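Local coordinates for protein shikimate kinase (Bacteroides thetaiotaomicron, PDB 3VAA) that probably phosphorylates the 3-hydroxyl group of shikimate with ATP, a magnesium-dependent step on the pathway to chorismate and the aromatic amino acids, at residues E62-T67 with R85-E90; R75-F80 with P106-N111. One frame throughout, in Å; residues are numbered along the deposited sequence.

Both contacts use helix 68-91, and their centres lie about 12 Å apart. In contact 1 the C-terminal part of that helix meets the end of helix 56-64; in contact 2 its kinked N-terminal half faces the loop that follows strand 97-100. The two touch directly: CB of Arg-85 packs 3.7 Å from CD2 of Tyr-109, and CE1 of Phe-64 lies 3.7 Å from NH2 of Arg-75. Contact 2 is nearer the predicted shikimate site, with the side chain of Phe-108 about 3 Å from that of Arg-81 and about 7 Å from that of Arg-164. Contact 1 stands further back, the side chain of Met-87 lying about 8 Å from that of Asp-57.

Contact 1 of 2, residues E62-T67 with R85-E90; sequences ERFHKT and RNMLHE
Arg-63 grips the carboxylate of Glu-90 side-on in a two-bond salt bridge. NE of Arg-63 donates to OE1 of Glu-90 at 3.1 Å, while NH2 of Arg-63 reaches OE2 of Glu-90 at 2.7 Å. Both bonds are nearly straight (168° and 171°) and use the syn sides of the carboxylate oxygens; the two flat groups, 20° apart, are almost coplanar, which fixes the rotation of the guanidinium. Bends at chi2 and chi3 curl the arginine chain over Met-87, placing SD over one guanidinium face, 3.9 Å from NE of Arg-63.

The tighter, apolar part centres on buried Met-87. Its CG meets the edge of the Phe-64 ring, 4.0 Å from CE2, and its sulfur lies obliquely to the ring, 5.3 Å from the centroid, a Met-aromatic contact. Arg-63, by contrast, is exposed, so the ion pair forms the solvent side of a small interface of 170 Å².

Tyr-59 OH also hydrogen-bonds OE1 of Glu-90. Met-87 packs on Leu-56, Tyr-59 and Ile-60 of helix 56-64, and Phe-64 touches Leu-71 and Leu-83 of helix 68-91, so both its ring and Met-87 lie between the two helices; on another side of helix 68-91, Leu-88 touches Met-115 of helix 111-118.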
loop_
_atom_site.group_PDB
_atom_site.type_symbol
_atom_site.label_atom_id
_atom_site.label_comp_id
_atom_site.label_asym_id
_atom_site.label_seq_id
_atom_site.Cartn_x
_atom_site.Cartn_y
_atom_site.Cartn_z
ATOM N N GLU A 62 -6.971 12.301 9.363
ATOM C CA GLU A 62 -6.890 13.771 9.461
ATOM C C GLU A 62 -8.209 14.447 9.056
ATOM O O GLU A 62 -8.633 15.424 9.661
ATOM C CB GLU A 62 -5.778 14.320 8.568
ATOM C CG GLU A 62 -4.379 14.043 9.042
ATOM C CD GLU A 62 -4.006 14.794 10.304
ATOM O OE1 GLU A 62 -3.168 14.277 11.068
ATOM O OE2 GLU A 62 -4.546 15.892 10.549
ATOM N N ARG A 63 -8.846 13.933 8.015
ATOM C CA ARG A 63 -10.087 14.531 7.519
ATOM C C ARG A 63 -11.293 14.291 8.400
ATOM O O ARG A 63 -12.131 15.182 8.578
ATOM C CB ARG A 63 -10.373 14.041 6.096
ATOM C CG ARG A 63 -9.462 14.705 5.074
ATOM C CD ARG A 63 -9.912 16.098 4.671
ATOM N NE ARG A 63 -10.913 16.049 3.595
ATOM C CZ ARG A 63 -12.230 16.086 3.762
ATOM N NH1 ARG A 63 -12.764 16.237 4.968
ATOM N NH2 ARG A 63 -13.017 16.007 2.704
ATOM N N PHE A 64 -11.376 13.114 9.002
ATOM C CA PHE A 64 -12.548 12.776 9.791
ATOM C C PHE A 64 -12.358 12.903 11.295
ATOM O O PHE A 64 -13.329 12.812 12.036
ATOM C CB PHE A 64 -13.025 11.373 9.402
ATOM C CG PHE A 64 -13.595 11.316 8.013
ATOM C CD1 PHE A 64 -14.944 11.524 7.802
ATOM C CD2 PHE A 64 -12.773 11.116 6.919
ATOM C CE1 PHE A 64 -15.472 11.498 6.534
ATOM C CE2 PHE A 64 -13.291 11.089 5.651
ATOM C CZ PHE A 64 -14.640 11.277 5.453
ATOM N N HIS A 65 -11.126 13.172 11.724
ATOM C CA HIS A 65 -10.781 13.264 13.152
ATOM C C HIS A 65 -11.266 12.023 13.899
ATOM O O HIS A 65 -11.744 12.086 15.037
ATOM C CB HIS A 65 -11.322 14.564 13.763
ATOM C CG HIS A 65 -10.809 15.792 13.079
ATOM N ND1 HIS A 65 -11.542 16.487 12.140
ATOM C CD2 HIS A 65 -9.612 16.418 13.161
ATOM C CE1 HIS A 65 -10.828 17.507 11.695
ATOM N NE2 HIS A 65 -9.650 17.484 12.297
ATOM N N LYS A 66 -11.107 10.889 13.225
ATOM C CA LYS A 66 -11.466 9.588 13.718
ATOM C C LYS A 66 -10.460 8.640 13.120
ATOM O O LYS A 66 -10.025 8.845 11.995
ATOM C CB LYS A 66 -12.865 9.174 13.259
ATOM C CG LYS A 66 -14.008 9.877 14.007
ATOM C CD LYS A 66 -15.342 9.656 13.320
ATOM C CE LYS A 66 -16.472 10.403 14.034
ATOM N NZ LYS A 66 -17.704 10.442 13.193
ATOM N N THR A 67 -10.082 7.611 13.867
ATOM C CA THR A 67 -9.151 6.616 13.337
ATOM C C THR A 67 -9.880 5.745 12.332
ATOM O O THR A 67 -11.110 5.737 12.288
ATOM C CB THR A 67 -8.589 5.723 14.433
ATOM O OG1 THR A 67 -9.640 4.923 15.000
ATOM C CG2 THR A 67 -7.929 6.560 15.524
ATOM N N ARG A 85 -12.633 5.657 -0.957
ATOM C CA ARG A 85 -12.706 6.031 -2.353
ATOM C C ARG A 85 -12.736 7.554 -2.517
ATOM O O ARG A 85 -12.029 8.124 -3.327
ATOM C CB ARG A 85 -13.968 5.397 -2.962
ATOM C CG ARG A 85 -14.250 5.719 -4.417
ATOM C CD ARG A 85 -15.023 7.025 -4.587
ATOM N NE ARG A 85 -15.406 7.249 -5.987
ATOM C CZ ARG A 85 -15.684 8.442 -6.517
ATOM N NH1 ARG A 85 -15.626 9.550 -5.780
ATOM N NH2 ARG A 85 -15.990 8.533 -7.793
ATOM N N ASN A 86 -13.573 8.218 -1.740
ATOM C CA ASN A 86 -13.665 9.657 -1.820
ATOM C C ASN A 86 -12.345 10.353 -1.451
ATOM O O ASN A 86 -11.946 11.315 -2.093
ATOM C CB ASN A 86 -14.822 10.168 -0.960
ATOM C CG ASN A 86 -16.162 9.762 -1.496
ATOM O OD1 ASN A 86 -16.327 9.581 -2.716
ATOM N ND2 ASN A 86 -17.172 9.701 -0.607
ATOM N N MET A 87 -11.639 9.835 -0.444
ATOM C CA MET A 87 -10.382 10.426 -0.059
ATOM C C MET A 87 -9.284 10.128 -1.105
ATOM O O MET A 87 -8.412 10.977 -1.354
ATOM C CB MET A 87 -9.977 9.975 1.345
ATOM C CG MET A 87 -10.876 10.516 2.470
ATOM S SD MET A 87 -11.149 12.298 2.428
ATOM C CE MET A 87 -12.674 12.446 1.443
ATOM N N LEU A 88 -9.333 8.959 -1.716
ATOM C CA LEU A 88 -8.436 8.623 -2.833
ATOM C C LEU A 88 -8.610 9.681 -3.934
ATOM O O LEU A 88 -7.626 10.177 -4.489
ATOM C CB LEU A 88 -8.742 7.241 -3.391
ATOM C CG LEU A 88 -7.951 6.799 -4.629
ATOM C CD1 LEU A 88 -6.441 6.821 -4.336
ATOM C CD2 LEU A 88 -8.403 5.393 -5.091
ATOM N N HIS A 89 -9.860 10.051 -4.241
ATOM C CA HIS A 89 -10.102 11.072 -5.253
ATOM C C HIS A 89 -9.552 12.436 -4.861
ATOM O O HIS A 89 -9.121 13.194 -5.722
ATOM C CB HIS A 89 -11.585 11.096 -5.658
ATOM C CG HIS A 89 -11.962 9.947 -6.530
ATOM N ND1 HIS A 89 -12.452 10.114 -7.804
ATOM C CD2 HIS A 89 -11.813 8.611 -6.358
ATOM C CE1 HIS A 89 -12.655 8.930 -8.355
ATOM N NE2 HIS A 89 -12.274 7.999 -7.502
ATOM N N GLU A 90 -9.565 12.753 -3.576
ATOM C CA GLU A 90 -8.991 14.005 -3.116
ATOM C C GLU A 90 -7.467 14.023 -3.265
ATOM O O GLU A 90 -6.905 14.988 -3.792
ATOM C CB GLU A 90 -9.362 14.289 -1.662
ATOM C CG GLU A 90 -10.801 14.655 -1.450
ATOM C CD GLU A 90 -11.045 15.312 -0.101
ATOM O OE1 GLU A 90 -10.078 15.475 0.674
ATOM O OE2 GLU A 90 -12.197 15.670 0.203
#

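Contact 2 of 2, residues R75-F80 with P106-N111; sequences RGEAGF and PCFYDN
Glu-77 and Phe-108 supply the direct side-chain approach between segment 75-80 of helix 68-91, kinked where the N of Glu-77 and of Ala-78 has no bond to the turn before, and segment 106-111, which leads into helix 111-118. It is a van der Waals contact: OE2 of Glu-77 stands 3.8 Å from CE1 of Phe-108 and 3.9 Å from CZ of the same ring. The oxygen comes in obliquely, the carboxylate and ring planes are 72° apart, and the two side chains cross at about a right angle. Glu-77 reaches the ring on an extended chain, its CG turned opposite the backbone nitrogen (chi1 177°).

The polar link is made through solvent. One water donates to the carbonyl O of Ala-78 at 2.6 Å and hydrogen-bonds OH of Tyr-109, also at 2.6 Å. The direct separation of Ala-78 O and Tyr-109 OH is 4.4 Å, so the water spans the gap and joins backbone to phenol. The CB of Ala-78 points away from the loop, and the residue takes part through its carbonyl O.

Backbone bonding shapes the loop side. Asn-111 N bonds to Phe-108 O at 3.0 Å, closing a type II' beta turn in which Tyr-109 has positive phi (48°). Only 81 Å² is buried between the segments, evidence of a light surface contact.

Cys-107 touches Arg-164 of helix 150-168, while Phe-108 packs on Arg-81; both arginines are predicted to bind substrate. A glycerol bonded to Tyr-109 N, probably from the crystallisation liquor, lies nearby. The arrangement is consistent with the rim of the shikimate pocket in this P-loop kinase family.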
loop_
_atom_site.group_PDB
_atom_site.type_symbol
_atom_site.label_atom_id
_atom_site.label_comp_id
_atom_site.label_asym_id
_atom_site.label_seq_id
_atom_site.Cartn_x
_atom_site.Cartn_y
_atom_site.Cartn_z
ATOM N N ARG A 75 -19.195 3.312 10.507
ATOM C CA ARG A 75 -19.784 3.296 9.153
ATOM C C ARG A 75 -19.988 1.903 8.533
ATOM O O ARG A 75 -20.743 1.762 7.570
ATOM C CB ARG A 75 -18.879 4.079 8.183
ATOM C CG ARG A 75 -18.384 5.462 8.623
ATOM C CD ARG A 75 -19.473 6.455 8.834
ATOM N NE ARG A 75 -18.967 7.828 8.972
ATOM C CZ ARG A 75 -18.775 8.682 7.961
ATOM N NH1 ARG A 75 -18.999 8.322 6.698
ATOM N NH2 ARG A 75 -18.329 9.909 8.210
ATOM N N GLY A 76 -19.285 0.901 9.040
ATOM C CA GLY A 76 -19.327 -0.443 8.465
ATOM C C GLY A 76 -18.387 -0.556 7.273
ATOM O O GLY A 76 -17.858 0.464 6.786
ATOM N N GLU A 77 -18.174 -1.781 6.797
ATOM C CA GLU A 77 -17.306 -2.009 5.639
ATOM C C GLU A 77 -17.672 -1.114 4.456
ATOM O O GLU A 77 -16.832 -0.367 3.966
ATOM C CB GLU A 77 -17.364 -3.463 5.159
ATOM C CG GLU A 77 -16.515 -3.692 3.894
ATOM C CD GLU A 77 -16.680 -5.072 3.274
ATOM O OE1 GLU A 77 -17.059 -6.021 3.998
ATOM O OE2 GLU A 77 -16.423 -5.202 2.051
ATOM N N ALA A 78 -18.908 -1.228 3.977
ATOM C CA ALA A 78 -19.361 -0.460 2.818
ATOM C C ALA A 78 -19.134 1.038 2.993
ATOM O O ALA A 78 -18.658 1.699 2.091
ATOM C CB ALA A 78 -20.842 -0.742 2.524
ATOM N N GLY A 79 -19.478 1.561 4.168
ATOM C CA GLY A 79 -19.341 2.983 4.443
ATOM C C GLY A 79 -17.886 3.393 4.489
ATOM O O GLY A 79 -17.513 4.453 3.961
ATOM N N PHE A 80 -17.045 2.582 5.118
ATOM C CA PHE A 80 -15.631 2.911 5.142
ATOM C C PHE A 80 -15.033 2.906 3.736
ATOM O O PHE A 80 -14.228 3.798 3.374
ATOM C CB PHE A 80 -14.821 1.978 6.031
ATOM C CG PHE A 80 -13.366 2.304 6.010
ATOM C CD1 PHE A 80 -12.872 3.323 6.795
ATOM C CD2 PHE A 80 -12.506 1.644 5.160
ATOM C CE1 PHE A 80 -11.535 3.656 6.761
ATOM C CE2 PHE A 80 -11.157 1.969 5.122
ATOM C CZ PHE A 80 -10.678 2.981 5.925
ATOM N N PRO A 106 -7.407 -1.160 -3.474
ATOM C CA PRO A 106 -7.515 -1.548 -4.883
ATOM C C PRO A 106 -8.705 -2.428 -5.268
ATOM O O PRO A 106 -9.009 -2.544 -6.460
ATOM C CB PRO A 106 -6.219 -2.345 -5.102
ATOM C CG PRO A 106 -5.295 -1.733 -4.166
ATOM C CD PRO A 106 -6.093 -1.538 -2.931
ATOM N N CYS A 107 -9.381 -3.021 -4.285
ATOM C CA CYS A 107 -10.450 -3.968 -4.532
ATOM C C CYS A 107 -11.837 -3.382 -4.727
ATOM O O CYS A 107 -12.767 -4.129 -5.029
ATOM C CB CYS A 107 -10.554 -4.943 -3.365
ATOM S SG CYS A 107 -9.038 -5.812 -3.032
ATOM N N PHE A 108 -11.986 -2.085 -4.546
ATOM C CA PHE A 108 -13.312 -1.472 -4.551
ATOM C C PHE A 108 -13.489 -0.393 -5.589
ATOM O O PHE A 108 -12.503 0.203 -6.072
ATOM C CB PHE A 108 -13.595 -0.935 -3.157
ATOM C CG PHE A 108 -13.573 -1.998 -2.114
ATOM C CD1 PHE A 108 -14.672 -2.827 -1.928
ATOM C CD2 PHE A 108 -12.442 -2.208 -1.366
ATOM C CE1 PHE A 108 -14.641 -3.837 -0.975
ATOM C CE2 PHE A 108 -12.395 -3.220 -0.424
ATOM C CZ PHE A 108 -13.484 -4.029 -0.231
ATOM N N TYR A 109 -14.761 -0.138 -5.923
ATOM C CA TYR A 109 -15.130 0.874 -6.924
ATOM C C TYR A 109 -14.280 0.686 -8.176
ATOM O O TYR A 109 -14.031 -0.463 -8.572
ATOM C CB TYR A 109 -15.013 2.286 -6.312
ATOM C CG TYR A 109 -15.997 2.499 -5.177
ATOM C CD1 TYR A 109 -17.301 2.918 -5.436
ATOM C CD2 TYR A 109 -15.644 2.267 -3.861
ATOM C CE1 TYR A 109 -18.217 3.087 -4.409
ATOM C CE2 TYR A 109 -16.559 2.418 -2.825
ATOM C CZ TYR A 109 -17.834 2.838 -3.102
ATOM O OH TYR A 109 -18.741 3.009 -2.095
ATOM N N ASP A 110 -13.858 1.784 -8.817
ATOM C CA ASP A 110 -12.908 1.713 -9.935
ATOM C C ASP A 110 -11.551 2.229 -9.430
ATOM O O ASP A 110 -10.767 2.800 -10.192
ATOM C CB ASP A 110 -13.378 2.597 -11.104
ATOM C CG ASP A 110 -13.546 4.068 -10.710
ATOM O OD1 ASP A 110 -13.635 4.370 -9.489
ATOM O OD2 ASP A 110 -13.610 4.923 -11.635
ATOM N N ASN A 111 -11.259 2.004 -8.152
ATOM C CA ASN A 111 -10.051 2.580 -7.532
ATOM C C ASN A 111 -8.751 2.287 -8.278
ATOM O O ASN A 111 -7.924 3.180 -8.435
ATOM C CB ASN A 111 -9.923 2.115 -6.081
ATOM C CG ASN A 111 -10.955 2.756 -5.134
ATOM O OD1 ASN A 111 -11.730 3.647 -5.505
ATOM N ND2 ASN A 111 -10.954 2.286 -3.877
HETATM O O HOH W 1 -19.097 1.033 -0.390
#